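Side-chain contacts in imine reductase (Bacillus cereus, PDB 4D3D), which catalyses the NADPH-dependent, S-selective reduction of the cyclic imine 2-methylpyrroline: residues Ala35-Phe40 against Val47-Arg52; Glu73-Asn78 against Glu96-Asn101; Leu107-Ser112 against Lys123-Arg128. All coordinates share one frame; numbering follows the deposited sequence. Where two conformers were deposited one is given.

Contact 1 (Ala35-Phe40 against Val47-Arg52); sequences AMADVF and VTVWNR
Val-47 puts its two methyls on two different residues of helix 31-42. Its CG2 meets Phe-40 CB at 3.6 Å. Its CG1 lies 4.1 Å from Ala-37 CB. The torsion explains the split: with CG1 anti to the backbone N (chi1 -177°) and CG2 anti to the carbonyl carbon, CG1 goes to Ala-37 and CG2 to Phe-40, about one helical turn further on. Phe-40 gives only the root of its side chain to the strand. Its CB points at Val-47, but the ring swings away to meet Tyr-45 and to pack on Thr-166 and Leu-170 of helix 157-170. Ala-37 points its methyl at the strand and also touches Val-49, whose CG1 is 4.5 Å from Ala-37 CB. The helix and strand segments run nearly antiparallel, at 161°, with axes 9.4 Å apart. The contact joins the helix and second strand of the first beta-alpha-beta unit of the Rossmann-type domain. Ala-37 also lies near the glycine pattern Gly-28, Gly-30, Gly-33, which in this family probably lines the dinucleotide site. All four touching residues are buried, and aliphatic carbons meet. The helix is thus held to the sheet here by hydrophobic and van der Waals contact.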
loop_
_atom_site.group_PDB
_atom_site.type_symbol
_atom_site.label_atom_id
_atom_site.label_comp_id
_atom_site.label_asym_id
_atom_site.label_seq_id
_atom_site.Cartn_x
_atom_site.Cartn_y
_atom_site.Cartn_z
ATOM N N ALA B 35 1.933 -28.058 15.271
ATOM C CA ALA B 35 2.070 -27.059 16.308
ATOM C C ALA B 35 0.816 -26.969 17.137
ATOM O O ALA B 35 0.843 -26.710 18.345
ATOM C CB ALA B 35 2.374 -25.682 15.713
ATOM N N MET B 36 -0.327 -27.118 16.480
ATOM C CA MET B 36 -1.581 -27.092 17.226
ATOM C C MET B 36 -1.784 -28.295 18.114
ATOM O O MET B 36 -2.181 -28.176 19.296
ATOM C CB MET B 36 -2.745 -26.996 16.200
ATOM C CG MET B 36 -2.804 -25.649 15.488
ATOM S SD MET B 36 -4.072 -25.597 14.214
ATOM C CE MET B 36 -4.014 -23.846 13.939
ATOM N N ALA B 37 -1.548 -29.498 17.585
ATOM C CA ALA B 37 -1.622 -30.681 18.419
ATOM C C ALA B 37 -0.681 -30.575 19.644
ATOM O O ALA B 37 -0.986 -31.000 20.749
ATOM C CB ALA B 37 -1.308 -31.929 17.576
ATOM N N ASP B 38 0.495 -30.045 19.409
ATOM C CA ASP B 38 1.511 -29.896 20.470
ATOM C C ASP B 38 1.001 -28.996 21.612
ATOM O O ASP B 38 1.107 -29.328 22.822
ATOM C CB ASP B 38 2.762 -29.325 19.789
ATOM C CG ASP B 38 4.013 -29.694 20.468
ATOM O OD1 ASP B 38 4.384 -30.891 20.435
ATOM O OD2 ASP B 38 4.632 -28.775 21.021
ATOM N N VAL B 39 0.406 -27.868 21.239
ATOM C CA VAL B 39 -0.145 -26.947 22.232
ATOM C C VAL B 39 -1.330 -27.511 22.934
ATOM O O VAL B 39 -1.443 -27.364 24.144
ATOM C CB VAL B 39 -0.532 -25.609 21.613
ATOM C CG1 VAL B 39 -1.366 -24.749 22.566
ATOM C CG2 VAL B 39 0.738 -24.902 21.255
ATOM N N PHE B 40 -2.219 -28.205 22.202
ATOM C CA PHE B 40 -3.290 -28.895 22.881
ATOM C C PHE B 40 -2.729 -29.901 23.942
ATOM O O PHE B 40 -3.273 -29.949 25.045
ATOM C CB PHE B 40 -4.226 -29.642 21.894
ATOM C CG PHE B 40 -5.189 -28.763 21.142
ATOM C CD1 PHE B 40 -5.993 -27.824 21.794
ATOM C CD2 PHE B 40 -5.340 -28.926 19.748
ATOM C CE1 PHE B 40 -6.876 -27.005 21.080
ATOM C CE2 PHE B 40 -6.270 -28.156 19.026
ATOM C CZ PHE B 40 -7.042 -27.202 19.702
ATOM N N VAL B 47 -5.686 -35.720 22.662
ATOM C CA VAL B 47 -5.601 -35.345 21.249
ATOM C C VAL B 47 -5.549 -36.596 20.373
ATOM O O VAL B 47 -4.599 -37.364 20.493
ATOM C CB VAL B 47 -4.397 -34.464 20.978
ATOM C CG1 VAL B 47 -4.324 -34.007 19.517
ATOM C CG2 VAL B 47 -4.409 -33.249 21.879
ATOM N N THR B 48 -6.495 -36.763 19.437
ATOM C CA THR B 48 -6.478 -37.890 18.501
ATOM C C THR B 48 -6.049 -37.321 17.148
ATOM O O THR B 48 -6.506 -36.223 16.769
ATOM C CB THR B 48 -7.849 -38.505 18.392
ATOM O OG1 THR B 48 -8.190 -39.102 19.663
ATOM C CG2 THR B 48 -7.881 -39.533 17.304
ATOM N N VAL B 49 -5.118 -37.998 16.448
ATOM C CA VAL B 49 -4.541 -37.496 15.171
ATOM C C VAL B 49 -4.632 -38.524 14.054
ATOM O O VAL B 49 -4.581 -39.726 14.342
ATOM C CB VAL B 49 -3.082 -37.011 15.314
ATOM C CG1 VAL B 49 -2.984 -35.902 16.379
ATOM C CG2 VAL B 49 -2.098 -38.142 15.636
ATOM N N TRP B 50 -4.776 -38.064 12.824
ATOM C CA TRP B 50 -4.709 -38.850 11.595
ATOM C C TRP B 50 -4.018 -38.030 10.505
ATOM O O TRP B 50 -4.218 -36.822 10.392
ATOM C CB TRP B 50 -6.090 -39.337 11.063
ATOM C CG TRP B 50 -6.028 -40.208 9.827
ATOM C CD1 TRP B 50 -5.916 -41.554 9.786
ATOM C CD2 TRP B 50 -6.078 -39.770 8.475
ATOM N NE1 TRP B 50 -5.880 -41.981 8.494
ATOM C CE2 TRP B 50 -5.927 -40.900 7.664
ATOM C CE3 TRP B 50 -6.203 -38.516 7.866
ATOM C CZ2 TRP B 50 -5.953 -40.836 6.278
ATOM C CZ3 TRP B 50 -6.203 -38.410 6.487
ATOM C CH2 TRP B 50 -6.068 -39.621 5.674
ATOM N N ASN B 51 -3.250 -38.756 9.691
ATOM C CA ASN B 51 -2.610 -38.187 8.509
ATOM C C ASN B 51 -2.438 -39.308 7.457
ATOM O O ASN B 51 -2.304 -40.453 7.818
ATOM C CB ASN B 51 -1.292 -37.578 8.994
ATOM C CG ASN B 51 -0.634 -36.677 7.964
ATOM O OD1 ASN B 51 -1.099 -35.528 7.673
ATOM N ND2 ASN B 51 0.477 -37.184 7.383
ATOM N N ARG B 52 -2.478 -39.006 6.171
ATOM C CA ARG B 52 -2.400 -40.070 5.155
ATOM C C ARG B 52 -1.068 -40.830 5.249
ATOM O O ARG B 52 -0.997 -42.032 4.884
ATOM C CB ARG B 52 -2.582 -39.483 3.757
ATOM C CG ARG B 52 -1.443 -38.569 3.321
ATOM C CD ARG B 52 -2.070 -37.381 2.732
ATOM N NE ARG B 52 -1.384 -36.908 1.575
ATOM C CZ ARG B 52 -1.980 -36.143 0.678
ATOM N NH1 ARG B 52 -3.308 -35.776 0.790
ATOM N NH2 ARG B 52 -1.264 -35.772 -0.326
#

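Contact 2 (Glu73-Asn78 against Glu96-Asn101); sequences EALAAN and EPVSEN
Leu-75 reaches from helix 71-77 to Val-98 with one methyl. Leu-75 CD1 lies 4.0 Å from Val-98 CG2, and the two side chains cross obliquely. The leucine is extended beyond CG, with CD1 anti to CA (chi2 175°), which carries this methyl out to the loop. The same CD1 stands 4.4 Å from the backbone O of Asn-101, a looser touch. On Val-98, the branch between the backbone N and the carbonyl carbon, CG2, is the one that meets Leu-75. Val-98 also packs on Val-71 and Asn-72 of the same helix, and Leu-75 on Leu-102. Further out, residues 96-100 form a 3-10 segment shaped by its own bonds. Asn-101 N donates to Val-98 O at 3.0 Å. Glu-96 O takes two donors from Ser-99: OG at 2.8 Å and N at 3.2 Å. Both come from the same face of the carbonyl plane, and OG is tilted 22° from it. Ser-99 OG also bonds Arg-128 NE, so the turn is tied to the end of helix 115-127. The end of helix 71-77 has a polar hold too: Lys-105 NZ bonds Leu-75 O and Asn-78 O. The contact thus joins a Rossmann-domain helix to the loop between helix 88-95 and strand 106-109. They meet by hydrophobic contact, which sets little direction; the shape of the loop comes from its own hydrogen bonds.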
loop_
_atom_site.group_PDB
_atom_site.type_symbol
_atom_site.label_atom_id
_atom_site.label_comp_id
_atom_site.label_asym_id
_atom_site.label_seq_id
_atom_site.Cartn_x
_atom_site.Cartn_y
_atom_site.Cartn_z
ATOM N N GLU B 73 -11.982 -43.578 12.318
ATOM C CA GLU B 73 -11.648 -43.578 13.722
ATOM C C GLU B 73 -11.398 -42.166 14.243
ATOM O O GLU B 73 -11.766 -41.808 15.404
ATOM C CB GLU B 73 -10.407 -44.494 13.958
ATOM C CG GLU B 73 -10.710 -45.982 13.725
ATOM C CD GLU B 73 -9.402 -46.741 13.664
ATOM O OE1 GLU B 73 -8.702 -46.570 12.686
ATOM O OE2 GLU B 73 -9.033 -47.389 14.615
ATOM N N ALA B 74 -10.766 -41.341 13.404
ATOM C CA ALA B 74 -10.463 -39.986 13.811
ATOM C C ALA B 74 -11.797 -39.195 14.022
ATOM O O ALA B 74 -11.922 -38.446 14.962
ATOM C CB ALA B 74 -9.558 -39.273 12.777
ATOM N N LEU B 75 -12.732 -39.330 13.096
ATOM C CA LEU B 75 -14.052 -38.627 13.212
ATOM C C LEU B 75 -14.787 -39.123 14.462
ATOM O O LEU B 75 -15.429 -38.356 15.138
ATOM C CB LEU B 75 -14.877 -38.906 11.955
ATOM C CG LEU B 75 -14.443 -38.260 10.628
ATOM C CD1 LEU B 75 -15.309 -38.741 9.490
ATOM C CD2 LEU B 75 -14.570 -36.743 10.772
ATOM N N ALA B 76 -14.750 -40.422 14.731
ATOM C CA ALA B 76 -15.487 -41.007 15.867
ATOM C C ALA B 76 -15.000 -40.544 17.224
ATOM O O ALA B 76 -15.781 -40.558 18.213
ATOM C CB ALA B 76 -15.479 -42.545 15.783
ATOM N N ALA B 77 -13.719 -40.181 17.290
ATOM C CA ALA B 77 -13.070 -39.855 18.563
ATOM C C ALA B 77 -13.655 -38.660 19.309
ATOM O O ALA B 77 -13.596 -38.581 20.576
ATOM C CB ALA B 77 -11.581 -39.664 18.377
ATOM N N ASN B 78 -14.096 -37.647 18.554
ATOM C CA ASN B 78 -14.453 -36.380 19.142
ATOM C C ASN B 78 -15.518 -35.672 18.291
ATOM O O ASN B 78 -15.676 -35.924 17.065
ATOM C CB ASN B 78 -13.221 -35.424 19.252
ATOM C CG ASN B 78 -12.191 -35.869 20.220
ATOM O OD1 ASN B 78 -11.092 -36.343 19.846
ATOM N ND2 ASN B 78 -12.520 -35.797 21.468
ATOM N N GLU B 96 -15.644 -37.362 1.635
ATOM C CA GLU B 96 -16.745 -37.794 0.725
ATOM C C GLU B 96 -17.000 -39.289 0.880
ATOM O O GLU B 96 -18.187 -39.711 0.974
ATOM C CB GLU B 96 -16.523 -37.408 -0.757
ATOM C CG GLU B 96 -17.753 -37.671 -1.691
ATOM C CD GLU B 96 -17.905 -39.133 -2.099
ATOM O OE1 GLU B 96 -16.863 -39.838 -2.135
ATOM O OE2 GLU B 96 -19.080 -39.610 -2.268
ATOM N N PRO B 97 -15.913 -40.109 0.960
ATOM C CA PRO B 97 -16.173 -41.562 1.023
ATOM C C PRO B 97 -16.768 -42.001 2.316
ATOM O O PRO B 97 -17.224 -43.170 2.370
ATOM C CB PRO B 97 -14.766 -42.172 0.854
ATOM C CG PRO B 97 -14.022 -41.118 0.016
ATOM C CD PRO B 97 -14.508 -39.807 0.647
ATOM N N VAL B 98 -16.719 -41.156 3.342
ATOM C CA VAL B 98 -17.287 -41.455 4.646
ATOM C C VAL B 98 -18.400 -40.466 5.045
ATOM O O VAL B 98 -18.612 -40.204 6.190
ATOM C CB VAL B 98 -16.195 -41.571 5.721
ATOM C CG1 VAL B 98 -15.325 -42.800 5.438
ATOM C CG2 VAL B 98 -15.347 -40.334 5.813
ATOM N N SER B 99 -19.130 -40.012 4.043
ATOM C CA SER B 99 -20.113 -38.897 4.219
ATOM C C SER B 99 -21.206 -39.270 5.226
ATOM O O SER B 99 -21.779 -38.372 5.890
ATOM C CB SER B 99 -20.859 -38.764 2.893
ATOM O OG SER B 99 -20.173 -37.996 1.960
ATOM N N GLU B 100 -21.509 -40.566 5.349
ATOM C CA GLU B 100 -22.503 -41.045 6.338
ATOM C C GLU B 100 -22.089 -40.976 7.817
ATOM O O GLU B 100 -22.895 -41.282 8.733
ATOM C CB GLU B 100 -22.909 -42.484 5.937
ATOM C CG GLU B 100 -21.900 -43.614 6.317
ATOM C CD GLU B 100 -20.722 -43.926 5.330
ATOM O OE1 GLU B 100 -20.434 -43.068 4.448
ATOM O OE2 GLU B 100 -20.064 -45.027 5.480
ATOM N N ASN B 101 -20.842 -40.599 8.109
ATOM C CA ASN B 101 -20.325 -40.552 9.439
ATOM C C ASN B 101 -20.105 -39.175 10.010
ATOM O O ASN B 101 -19.432 -39.006 11.061
ATOM C CB ASN B 101 -19.021 -41.355 9.498
ATOM C CG ASN B 101 -19.244 -42.856 9.257
ATOM O OD1 ASN B 101 -20.268 -43.427 9.660
ATOM N ND2 ASN B 101 -18.315 -43.491 8.589
#

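Contact 3 (Leu107-Ser112 against Lys123-Arg128); sequences LVNLSS and KWLEDR
Leu-107, near the start of strand 106-109, meets Leu-125 of helix 115-127 along several carbons. Leu-107 CD2 lies 3.8 Å from Leu-125 CD2, and Leu-107 CB is 3.9 Å from Leu-125 CD1. Both methyls of Leu-125 therefore rest on Leu-107, one near its root and one near its end. The two side chains run at a slant to each other, so each methyl finds a different carbon. Leu-107 packs further on Val-81 and Ala-130. This strand and helix are the first two elements of a beta-alpha-beta unit in the Rossmann-type domain, completed by strand 131-137. Two residues on from Leu-107, Asn-109 again points its side chain to the helix. Its OD1 is 4.3 Å from Leu-125 CD1, a plain van der Waals touch. The Asn-109 side chain also packs on Tyr-88, Met-91 and His-132. Beyond the strand, Ser-112 packs on His-261 of the second subunit. Across on the helix, Leu-125 CD2 also lies in plane at the edge of the Trp-124 ring. The guanidinium of Arg-128 covers one face of that ring toward its rim, with Arg-128 CZ 3.2 Å above the plane. Arg-128 NH1 donates to Trp-124 O at 2.9 Å, with an N-H...O angle of 146°, which helps hold the guanidinium over the indole.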
loop_
_atom_site.group_PDB
_atom_site.type_symbol
_atom_site.label_atom_id
_atom_site.label_comp_id
_atom_site.label_asym_id
_atom_site.label_seq_id
_atom_site.Cartn_x
_atom_site.Cartn_y
_atom_site.Cartn_z
ATOM N N LEU B 107 -16.433 -29.309 12.079
ATOM C CA LEU B 107 -15.205 -29.302 11.297
ATOM C C LEU B 107 -14.689 -27.852 11.292
ATOM O O LEU B 107 -15.430 -26.953 10.883
ATOM C CB LEU B 107 -15.453 -29.728 9.830
ATOM C CG LEU B 107 -15.741 -31.206 9.529
ATOM C CD1 LEU B 107 -14.828 -32.179 10.265
ATOM C CD2 LEU B 107 -17.190 -31.556 9.905
ATOM N N VAL B 108 -13.464 -27.644 11.739
ATOM C CA VAL B 108 -12.864 -26.292 11.701
ATOM C C VAL B 108 -11.861 -26.320 10.541
ATOM O O VAL B 108 -10.755 -26.896 10.654
ATOM C CB VAL B 108 -12.191 -25.958 13.061
ATOM C CG1 VAL B 108 -11.568 -24.544 13.046
ATOM C CG2 VAL B 108 -13.147 -26.086 14.188
ATOM N N ASN B 109 -12.177 -25.628 9.466
ATOM C CA ASN B 109 -11.381 -25.654 8.240
ATOM C C ASN B 109 -10.424 -24.524 8.295
ATOM O O ASN B 109 -10.868 -23.365 8.221
ATOM C CB ASN B 109 -12.274 -25.418 7.023
ATOM C CG ASN B 109 -12.620 -26.683 6.315
ATOM O OD1 ASN B 109 -13.756 -27.232 6.440
ATOM N ND2 ASN B 109 -11.627 -27.226 5.631
ATOM N N LEU B 110 -9.140 -24.837 8.303
ATOM C CA LEU B 110 -8.089 -23.786 8.276
ATOM C C LEU B 110 -7.392 -23.586 6.949
ATOM O O LEU B 110 -6.504 -22.777 6.869
ATOM C CB LEU B 110 -7.046 -24.087 9.334
ATOM C CG LEU B 110 -7.591 -24.323 10.750
ATOM C CD1 LEU B 110 -6.475 -24.824 11.680
ATOM C CD2 LEU B 110 -8.275 -23.123 11.349
ATOM N N SER B 111 -7.766 -24.260 5.874
ATOM C CA SER B 111 -7.096 -24.041 4.598
ATOM C C SER B 111 -7.303 -22.582 4.133
ATOM O O SER B 111 -8.434 -22.088 4.186
ATOM C CB SER B 111 -7.682 -24.967 3.547
ATOM O OG SER B 111 -7.443 -26.371 3.846
ATOM N N SER B 112 -6.251 -21.929 3.630
ATOM C CA SER B 112 -6.404 -20.618 2.946
ATOM C C SER B 112 -6.912 -20.769 1.516
ATOM O O SER B 112 -6.299 -21.460 0.663
ATOM C CB SER B 112 -5.048 -19.837 3.017
ATOM O OG SER B 112 -5.169 -18.549 2.440
ATOM N N LYS B 123 -21.783 -25.678 3.163
ATOM C CA LYS B 123 -23.079 -26.187 2.712
ATOM C C LYS B 123 -23.001 -27.722 2.527
ATOM O O LYS B 123 -23.939 -28.437 2.964
ATOM C CB LYS B 123 -23.470 -25.551 1.417
ATOM C CG LYS B 123 -24.769 -26.099 0.847
ATOM C CD LYS B 123 -25.932 -25.914 1.881
ATOM C CE LYS B 123 -27.384 -26.065 1.344
ATOM N NZ LYS B 123 -27.582 -27.147 0.348
ATOM N N TRP B 124 -21.903 -28.179 1.905
ATOM C CA TRP B 124 -21.661 -29.640 1.712
ATOM C C TRP B 124 -21.708 -30.361 3.033
ATOM O O TRP B 124 -22.349 -31.476 3.128
ATOM C CB TRP B 124 -20.362 -29.822 0.918
ATOM C CG TRP B 124 -20.063 -31.244 0.464
ATOM C CD1 TRP B 124 -20.353 -31.800 -0.759
ATOM C CD2 TRP B 124 -19.376 -32.242 1.232
ATOM N NE1 TRP B 124 -19.881 -33.118 -0.784
ATOM C CE2 TRP B 124 -19.259 -33.390 0.414
ATOM C CE3 TRP B 124 -18.799 -32.264 2.509
ATOM C CZ2 TRP B 124 -18.614 -34.549 0.867
ATOM C CZ3 TRP B 124 -18.103 -33.361 2.939
ATOM C CH2 TRP B 124 -18.100 -34.553 2.151
ATOM N N LEU B 125 -21.017 -29.876 4.045
ATOM C CA LEU B 125 -21.013 -30.434 5.364
ATOM C C LEU B 125 -22.367 -30.422 6.072
ATOM O O LEU B 125 -22.789 -31.419 6.635
ATOM C CB LEU B 125 -19.995 -29.775 6.261
ATOM C CG LEU B 125 -18.521 -30.034 5.847
ATOM C CD1 LEU B 125 -17.566 -29.123 6.561
ATOM C CD2 LEU B 125 -18.242 -31.503 6.210
ATOM N N GLU B 126 -23.089 -29.297 5.981
ATOM C CA GLU B 126 -24.452 -29.225 6.543
ATOM C C GLU B 126 -25.413 -30.235 5.926
ATOM O O GLU B 126 -26.236 -30.766 6.692
ATOM C CB GLU B 126 -25.025 -27.784 6.369
ATOM C CG GLU B 126 -24.145 -26.805 7.119
ATOM N N ASP B 127 -25.350 -30.464 4.633
ATOM C CA ASP B 127 -26.204 -31.420 3.920
ATOM C C ASP B 127 -25.974 -32.866 4.541
ATOM O O ASP B 127 -26.859 -33.725 4.467
ATOM C CB ASP B 127 -25.920 -31.475 2.473
ATOM C CG ASP B 127 -26.473 -30.255 1.735
ATOM O OD1 ASP B 127 -27.246 -29.512 2.384
ATOM O OD2 ASP B 127 -26.146 -30.105 0.556
ATOM N N ARG B 128 -24.805 -33.077 5.115
ATOM C CA ARG B 128 -24.440 -34.383 5.737
ATOM C C ARG B 128 -24.553 -34.389 7.254
ATOM O O ARG B 128 -24.147 -35.315 7.985
ATOM C CB ARG B 128 -23.021 -34.827 5.245
ATOM C CG ARG B 128 -23.000 -35.162 3.758
ATOM C CD ARG B 128 -21.630 -35.026 3.106
ATOM N NE ARG B 128 -21.763 -35.393 1.677
ATOM C CZ ARG B 128 -22.340 -34.630 0.756
ATOM N NH1 ARG B 128 -22.823 -33.448 1.038
ATOM N NH2 ARG B 128 -22.475 -35.086 -0.464
#

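The three contacts follow one another along the chain, all in the part related to the NAD-binding domain of 6-phosphogluconate dehydrogenase. Contacts 1 and 3 each join a helix to the same sheet, with centres about 19 Å apart. They touch where Met-36 CE meets Leu-110 CD1 at 3.5 Å. Contact 2 lies about 17 Å from contact 1 and about 13 Å from contact 3, centre to centre. It meets contact 1 where Trp-50 CB packs on Ala-74 CB at 3.9 Å, and contact 3 where Glu-96 CA packs on Trp-124 CZ2 at 3.7 Å. The polyether ligand pocket of Ala-224, Met-225, Ser-228, Phe-232, Phe-235 and Tyr-236 lies on helix 215-242 and shares no residue with them.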